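Local coordinates for fibronectin type-III domain-containing protein (Caldanaerobacter subterraneus subsp. tengcongensis, PDB 7JGU) that is of unknown function but supplies a highly thermostable fibronectin type III-like domain, one piece of a much larger bacterial protein with a signal sequence, at residues L24-T29 / A49-L54; Y34-L39 / A70-N75. All coordinates share one frame; numbering follows the deposited sequence. Where two conformers were deposited one is given.

Interaction 1 of 2, residues L24-T29 / A49-L54. Unlike the reference sequence in segment 24-29: Thr25 (reference Arg).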
loop_
_atom_site.group_PDB
_atom_site.type_symbol
_atom_site.label_atom_id
_atom_site.label_comp_id
_atom_site.label_asym_id
_atom_site.label_seq_id
_atom_site.Cartn_x
_atom_site.Cartn_y
_atom_site.Cartn_z
ATOM N N LEU A 24 -0.225 0.935 6.211
ATOM C CA LEU A 24 -1.136 0.660 5.109
ATOM C C LEU A 24 -1.990 -0.550 5.452
ATOM O O LEU A 24 -1.489 -1.538 5.976
ATOM C CB LEU A 24 -0.324 0.327 3.856
ATOM C CG LEU A 24 0.263 1.509 3.097
ATOM C CD1 LEU A 24 1.065 2.441 3.988
ATOM C CD2 LEU A 24 1.101 1.020 1.934
ATOM N N THR A 25 -3.272 -0.480 5.125
ATOM C CA THR A 25 -4.142 -1.623 5.327
ATOM C C THR A 25 -5.147 -1.691 4.191
ATOM O O THR A 25 -5.436 -0.695 3.523
ATOM C CB THR A 25 -4.867 -1.580 6.670
ATOM O OG1 THR A 25 -5.422 -2.872 6.931
ATOM C CG2 THR A 25 -5.983 -0.575 6.640
ATOM N N TRP A 26 -5.673 -2.886 3.971
ATOM C CA TRP A 26 -6.606 -3.109 2.878
ATOM C C TRP A 26 -7.448 -4.335 3.203
ATOM O O TRP A 26 -7.151 -5.105 4.114
ATOM C CB TRP A 26 -5.879 -3.272 1.525
ATOM C CG TRP A 26 -4.831 -4.327 1.568
ATOM C CD1 TRP A 26 -4.989 -5.655 1.311
ATOM C CD2 TRP A 26 -3.451 -4.158 1.925
ATOM N NE1 TRP A 26 -3.820 -6.310 1.491
ATOM C CE2 TRP A 26 -2.847 -5.423 1.848
ATOM C CE3 TRP A 26 -2.677 -3.061 2.302
ATOM C CZ2 TRP A 26 -1.518 -5.635 2.142
ATOM C CZ3 TRP A 26 -1.354 -3.270 2.576
ATOM C CH2 TRP A 26 -0.788 -4.544 2.516
ATOM N N SER A 27 -8.486 -4.528 2.404
ATOM C CA SER A 27 -9.396 -5.631 2.665
ATOM C C SER A 27 -8.851 -6.944 2.108
ATOM O O SER A 27 -8.068 -6.977 1.167
ATOM C CB SER A 27 -10.746 -5.350 2.022
ATOM O OG SER A 27 -10.619 -5.362 0.612
ATOM N N GLU A 28 -9.320 -8.042 2.691
ATOM C CA GLU A 28 -9.076 -9.350 2.110
ATOM C C GLU A 28 -9.680 -9.352 0.714
ATOM O O GLU A 28 -10.759 -8.816 0.496
ATOM C CB GLU A 28 -9.740 -10.410 2.977
ATOM C CG GLU A 28 -9.335 -11.812 2.608
ATOM C CD GLU A 28 -9.786 -12.850 3.617
ATOM O OE1 GLU A 28 -9.537 -14.038 3.366
ATOM O OE2 GLU A 28 -10.382 -12.480 4.655
ATOM N N THR A 29 -8.978 -9.952 -0.234
ATOM C CA THR A 29 -9.281 -9.824 -1.649
ATOM C C THR A 29 -9.442 -11.198 -2.283
ATOM O O THR A 29 -8.555 -12.042 -2.176
ATOM C CB THR A 29 -8.158 -9.037 -2.319
ATOM O OG1 THR A 29 -8.024 -7.751 -1.694
ATOM C CG2 THR A 29 -8.408 -8.847 -3.778
ATOM N N ALA A 49 7.274 -3.238 -1.179
ATOM C CA ALA A 49 7.219 -4.507 -0.475
ATOM C C ALA A 49 6.160 -5.399 -1.093
ATOM O O ALA A 49 5.248 -4.925 -1.773
ATOM C CB ALA A 49 6.904 -4.333 1.006
ATOM N N SER A 50 6.289 -6.700 -0.825
ATOM C CA SER A 50 5.256 -7.692 -1.095
ATOM C C SER A 50 4.873 -8.349 0.223
ATOM O O SER A 50 5.725 -8.580 1.074
ATOM C CB SER A 50 5.760 -8.779 -2.052
ATOM O OG SER A 50 6.142 -8.218 -3.291
ATOM N N THR A 51 3.596 -8.695 0.384
ATOM C CA THR A 51 3.152 -9.322 1.620
ATOM C C THR A 51 1.949 -10.194 1.349
ATOM O O THR A 51 1.190 -9.940 0.421
ATOM C CB THR A 51 2.821 -8.278 2.688
ATOM O OG1 THR A 51 2.467 -8.922 3.920
ATOM C CG2 THR A 51 1.691 -7.407 2.277
ATOM N N ASP A 52 1.763 -11.192 2.193
ATOM C CA ASP A 52 0.544 -11.983 2.199
ATOM C C ASP A 52 -0.401 -11.567 3.315
ATOM O O ASP A 52 -1.466 -12.173 3.487
ATOM C CB ASP A 52 0.841 -13.491 2.227
ATOM C CG ASP A 52 1.538 -13.946 3.482
ATOM O OD1 ASP A 52 1.841 -13.134 4.361
ATOM O OD2 ASP A 52 1.788 -15.169 3.588
ATOM N N LYS A 53 -0.056 -10.516 4.045
ATOM C CA LYS A 53 -0.900 -9.973 5.092
ATOM C C LYS A 53 -1.820 -8.895 4.517
ATOM O O LYS A 53 -1.779 -8.574 3.329
ATOM C CB LYS A 53 -0.032 -9.393 6.205
ATOM C CG LYS A 53 0.990 -10.337 6.767
ATOM C CD LYS A 53 0.367 -11.607 7.312
ATOM C CE LYS A 53 1.401 -12.448 8.057
ATOM N NZ LYS A 53 2.353 -13.117 7.126
ATOM N N LEU A 54 -2.657 -8.323 5.379
ATOM C CA LEU A 54 -3.594 -7.260 5.024
ATOM C C LEU A 54 -3.169 -5.911 5.564
ATOM O O LEU A 54 -3.962 -4.965 5.542
ATOM C CB LEU A 54 -4.995 -7.613 5.496
ATOM C CG LEU A 54 -5.538 -8.943 5.000
ATOM C CD1 LEU A 54 -6.958 -9.166 5.528
ATOM C CD2 LEU A 54 -5.514 -9.007 3.496
#
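The Trp26 indole lies with one face against the backbone of Leu54. A chi1 of 54° tucks CG over the backbone, flanked by both N and C, and this carries the ring across to the turn that follows strand 44-51. Leu54 CA makes a CH-pi contact over the five-membered ring, 4.0 Å from its centroid. Leu54 O also lies above this face, over the middle of the ring system. The edge is used as well: Thr51 and Trp26 meet tip to tip, with the Thr51 methyl CG2 in the ring plane and 3.7 Å from Trp26 CZ2.

Leu54 O takes two hydrogen bonds. Thr25 OG1, anti to its own backbone N (chi1 -166°), donates in the carbonyl plane at 2.9 Å from Leu54 O. Trp26 N donates to the same Leu54 O at 3.1 Å, from above that plane. Thr25 differs from the reference arginine, so the first bond belongs to this variant. The Leu54 side chain crosses the indole obliquely. Its CD2 is 3.8 Å from Trp26 NE1, and its CD1 packs against Glu28 CB on the exposed side.

The turn is also braced from within. Thr51 OG1 accepts from Lys53 N at 3.0 Å and closes an ST turn. On the surface, Lys53 NZ forms a salt bridge with Asp52 OD1, 2.8 Å away, on that oxygen's syn lone pair. Tyr35 meets the Trp26 ring as well, with the planes about 55° apart. Leu71 and Tyr56 also touch the Trp26 side chain. A buried tryptophan just after the second strand, packed between the two sheets, is a hallmark of the fibronectin type III beta-sandwich.

Interaction 2 of 2, residues Y34-L39 / A70-N75. Unlike the reference sequence in segment 70-75: Ile72 (reference Arg).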
loop_
_atom_site.group_PDB
_atom_site.type_symbol
_atom_site.label_atom_id
_atom_site.label_comp_id
_atom_site.label_asym_id
_atom_site.label_seq_id
_atom_site.Cartn_x
_atom_site.Cartn_y
_atom_site.Cartn_z
ATOM N N TYR A 34 -0.948 -12.862 -2.799
ATOM C CA TYR A 34 -0.153 -11.861 -2.101
ATOM C C TYR A 34 -0.522 -10.505 -2.664
ATOM O O TYR A 34 -1.310 -10.391 -3.603
ATOM C CB TYR A 34 1.345 -12.150 -2.175
ATOM C CG TYR A 34 2.007 -12.012 -3.514
ATOM C CD1 TYR A 34 2.067 -13.079 -4.395
ATOM C CD2 TYR A 34 2.646 -10.842 -3.874
ATOM C CE1 TYR A 34 2.722 -12.968 -5.601
ATOM C CE2 TYR A 34 3.301 -10.726 -5.077
ATOM C CZ TYR A 34 3.334 -11.784 -5.933
ATOM O OH TYR A 34 4.011 -11.647 -7.131
ATOM N N TYR A 35 0.061 -9.474 -2.058
ATOM C CA TYR A 35 -0.154 -8.087 -2.414
ATOM C C TYR A 35 1.202 -7.427 -2.594
ATOM O O TYR A 35 2.169 -7.799 -1.927
ATOM C CB TYR A 35 -0.931 -7.361 -1.313
ATOM C CG TYR A 35 -2.227 -8.023 -0.951
ATOM C CD1 TYR A 35 -2.273 -9.019 0.010
ATOM C CD2 TYR A 35 -3.399 -7.686 -1.591
ATOM C CE1 TYR A 35 -3.474 -9.655 0.337
ATOM C CE2 TYR A 35 -4.598 -8.310 -1.268
ATOM C CZ TYR A 35 -4.629 -9.292 -0.311
ATOM O OH TYR A 35 -5.821 -9.920 0.010
ATOM N N GLU A 36 1.254 -6.449 -3.489
ATOM C CA GLU A 36 2.477 -5.706 -3.738
ATOM C C GLU A 36 2.190 -4.221 -3.633
ATOM O O GLU A 36 1.185 -3.741 -4.156
ATOM C CB GLU A 36 3.063 -6.038 -5.111
ATOM C CG GLU A 36 4.520 -5.658 -5.276
ATOM C CD GLU A 36 5.215 -6.384 -6.405
ATOM O OE1 GLU A 36 4.632 -7.323 -6.992
ATOM O OE2 GLU A 36 6.362 -6.008 -6.709
ATOM N N ILE A 37 3.062 -3.515 -2.933
ATOM C CA ILE A 37 2.919 -2.104 -2.645
ATOM C C ILE A 37 4.023 -1.333 -3.332
ATOM O O ILE A 37 5.194 -1.716 -3.272
ATOM C CB ILE A 37 3.037 -1.886 -1.123
ATOM C CG1 ILE A 37 2.041 -2.756 -0.365
ATOM C CG2 ILE A 37 2.933 -0.408 -0.791
ATOM C CD1 ILE A 37 2.414 -2.906 1.103
ATOM N N TYR A 38 3.644 -0.193 -3.890
ATOM C CA TYR A 38 4.545 0.734 -4.554
ATOM C C TYR A 38 4.362 2.125 -3.971
ATOM O O TYR A 38 3.266 2.507 -3.572
ATOM C CB TYR A 38 4.242 0.804 -6.050
ATOM C CG TYR A 38 4.379 -0.529 -6.741
ATOM C CD1 TYR A 38 3.350 -1.453 -6.698
ATOM C CD2 TYR A 38 5.535 -0.859 -7.425
ATOM C CE1 TYR A 38 3.473 -2.676 -7.317
ATOM C CE2 TYR A 38 5.668 -2.088 -8.063
ATOM C CZ TYR A 38 4.629 -2.989 -8.000
ATOM O OH TYR A 38 4.722 -4.203 -8.631
ATOM N N LEU A 39 5.446 2.886 -3.963
ATOM C CA LEU A 39 5.416 4.307 -3.684
ATOM C C LEU A 39 5.206 5.057 -4.988
ATOM O O LEU A 39 5.886 4.796 -5.981
ATOM C CB LEU A 39 6.755 4.717 -3.077
ATOM C CG LEU A 39 6.902 6.205 -2.809
ATOM C CD1 LEU A 39 5.967 6.616 -1.703
ATOM C CD2 LEU A 39 8.334 6.549 -2.450
ATOM N N ALA A 70 0.478 2.765 -4.159
ATOM C CA ALA A 70 -0.299 1.948 -5.080
ATOM C C ALA A 70 -0.218 0.501 -4.626
ATOM O O ALA A 70 0.821 0.042 -4.164
ATOM C CB ALA A 70 0.188 2.084 -6.512
ATOM N N LEU A 71 -1.325 -0.208 -4.747
ATOM C CA LEU A 71 -1.471 -1.571 -4.264
ATOM C C LEU A 71 -2.081 -2.420 -5.358
ATOM O O LEU A 71 -2.987 -1.974 -6.059
ATOM C CB LEU A 71 -2.419 -1.558 -3.074
ATOM C CG LEU A 71 -2.801 -2.876 -2.443
ATOM C CD1 LEU A 71 -1.654 -3.490 -1.666
ATOM C CD2 LEU A 71 -3.997 -2.654 -1.517
ATOM N N ILE A 72 -1.551 -3.634 -5.506
ATOM C CA ILE A 72 -2.151 -4.665 -6.345
ATOM C C ILE A 72 -2.277 -5.952 -5.549
ATOM O O ILE A 72 -1.516 -6.209 -4.608
ATOM C CB ILE A 72 -1.366 -4.952 -7.632
ATOM C CG1 ILE A 72 0.143 -4.984 -7.368
ATOM C CG2 ILE A 72 -1.686 -3.914 -8.649
ATOM C CD1 ILE A 72 0.949 -5.692 -8.457
ATOM N N ALA A 73 -3.221 -6.790 -5.975
ATOM C CA ALA A 73 -3.313 -8.167 -5.518
ATOM C C ALA A 73 -2.812 -9.050 -6.655
ATOM O O ALA A 73 -3.026 -8.742 -7.823
ATOM C CB ALA A 73 -4.754 -8.527 -5.202
ATOM N N VAL A 74 -2.180 -10.168 -6.303
ATOM C CA VAL A 74 -1.509 -11.011 -7.289
ATOM C C VAL A 74 -1.814 -12.475 -7.011
ATOM O O VAL A 74 -1.883 -12.906 -5.855
ATOM C CB VAL A 74 0.011 -10.779 -7.232
ATOM C CG1 VAL A 74 0.696 -11.494 -8.376
ATOM C CG2 VAL A 74 0.345 -9.296 -7.257
ATOM N N ASN A 75 -2.011 -13.244 -8.076
ATOM C CA ASN A 75 -2.015 -14.700 -7.983
ATOM C C ASN A 75 -1.267 -15.243 -9.192
ATOM O O ASN A 75 -0.676 -14.483 -9.971
ATOM C CB ASN A 75 -3.425 -15.268 -7.781
ATOM C CG ASN A 75 -4.311 -15.112 -8.985
ATOM O OD1 ASN A 75 -3.854 -14.930 -10.104
ATOM N ND2 ASN A 75 -5.610 -15.193 -8.757
#
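Six backbone hydrogen bonds join strands 34-39 and 70-75 as antiparallel neighbours. Tyr34 pairs with Val74, Glu36 with Ile72 and Tyr38 with Ala70, each as a hydrogen-bonded pair. One of the shortest bonds runs from Val74 N to Tyr34 O at 2.8 Å. Tyr35, Ile37, Leu71 and Ala73 turn to the buried face. There Leu71 CD1 is 4.0 Å from both Tyr35 CB and Ile37 CG1, and Ala73 CB lies 3.9 Å from Tyr35 CE2. These residues line the core side of the four-stranded sheet of the fibronectin type III sandwich, where Leu71 also touches Val83 of strand 78-88.

The other face packs tightly at Tyr34. A chi1 of 69° folds its ring back above its own main chain, so that it lies alongside Val74. Val74 CB sits over one face of the Tyr34 ring, 3.8 Å from its centroid. An alanine at Tyr34 would remove this ring and would probably leave Val74 less well covered. Ile72, which replaces the reference arginine, is buried. Its CG1 is 3.8 Å from Glu36 CB and meets the ring edge of Tyr38, and Phe82 covers it further. Tyr34, Glu36, Tyr38 and Val74 are partly exposed. The solvent side is at the Glu36 carboxylate, with OE2 3.1 Å from Tyr38 OH, and a pentaethylene glycol, probably from the crystallisation liquor, lies near the Tyr38 side chain.

The centres of the two interactions are about 8 Å apart, and their segments alternate along the chain: 24-29, 34-39, 49-54, then 70-75. Strands 34-41 and 44-51 are neighbours in the four-stranded sheet, with probable hydrogen bonds from Tyr35 N to Thr51 O and from Ile37 N to Ala49 O. Interaction 2 pairs strand 34-41 with its other neighbour, strand 66-75. Residues 52-54 lead from strand 44-51 into strand 55-58, the partner of strand 21-25 in the three-stranded sheet. Interaction 1 lies at this crossing. It continues that pairing, and Trp26 reaches from there to the four-stranded sheet. One contact builds a sheet; the other marks the passage between sheets.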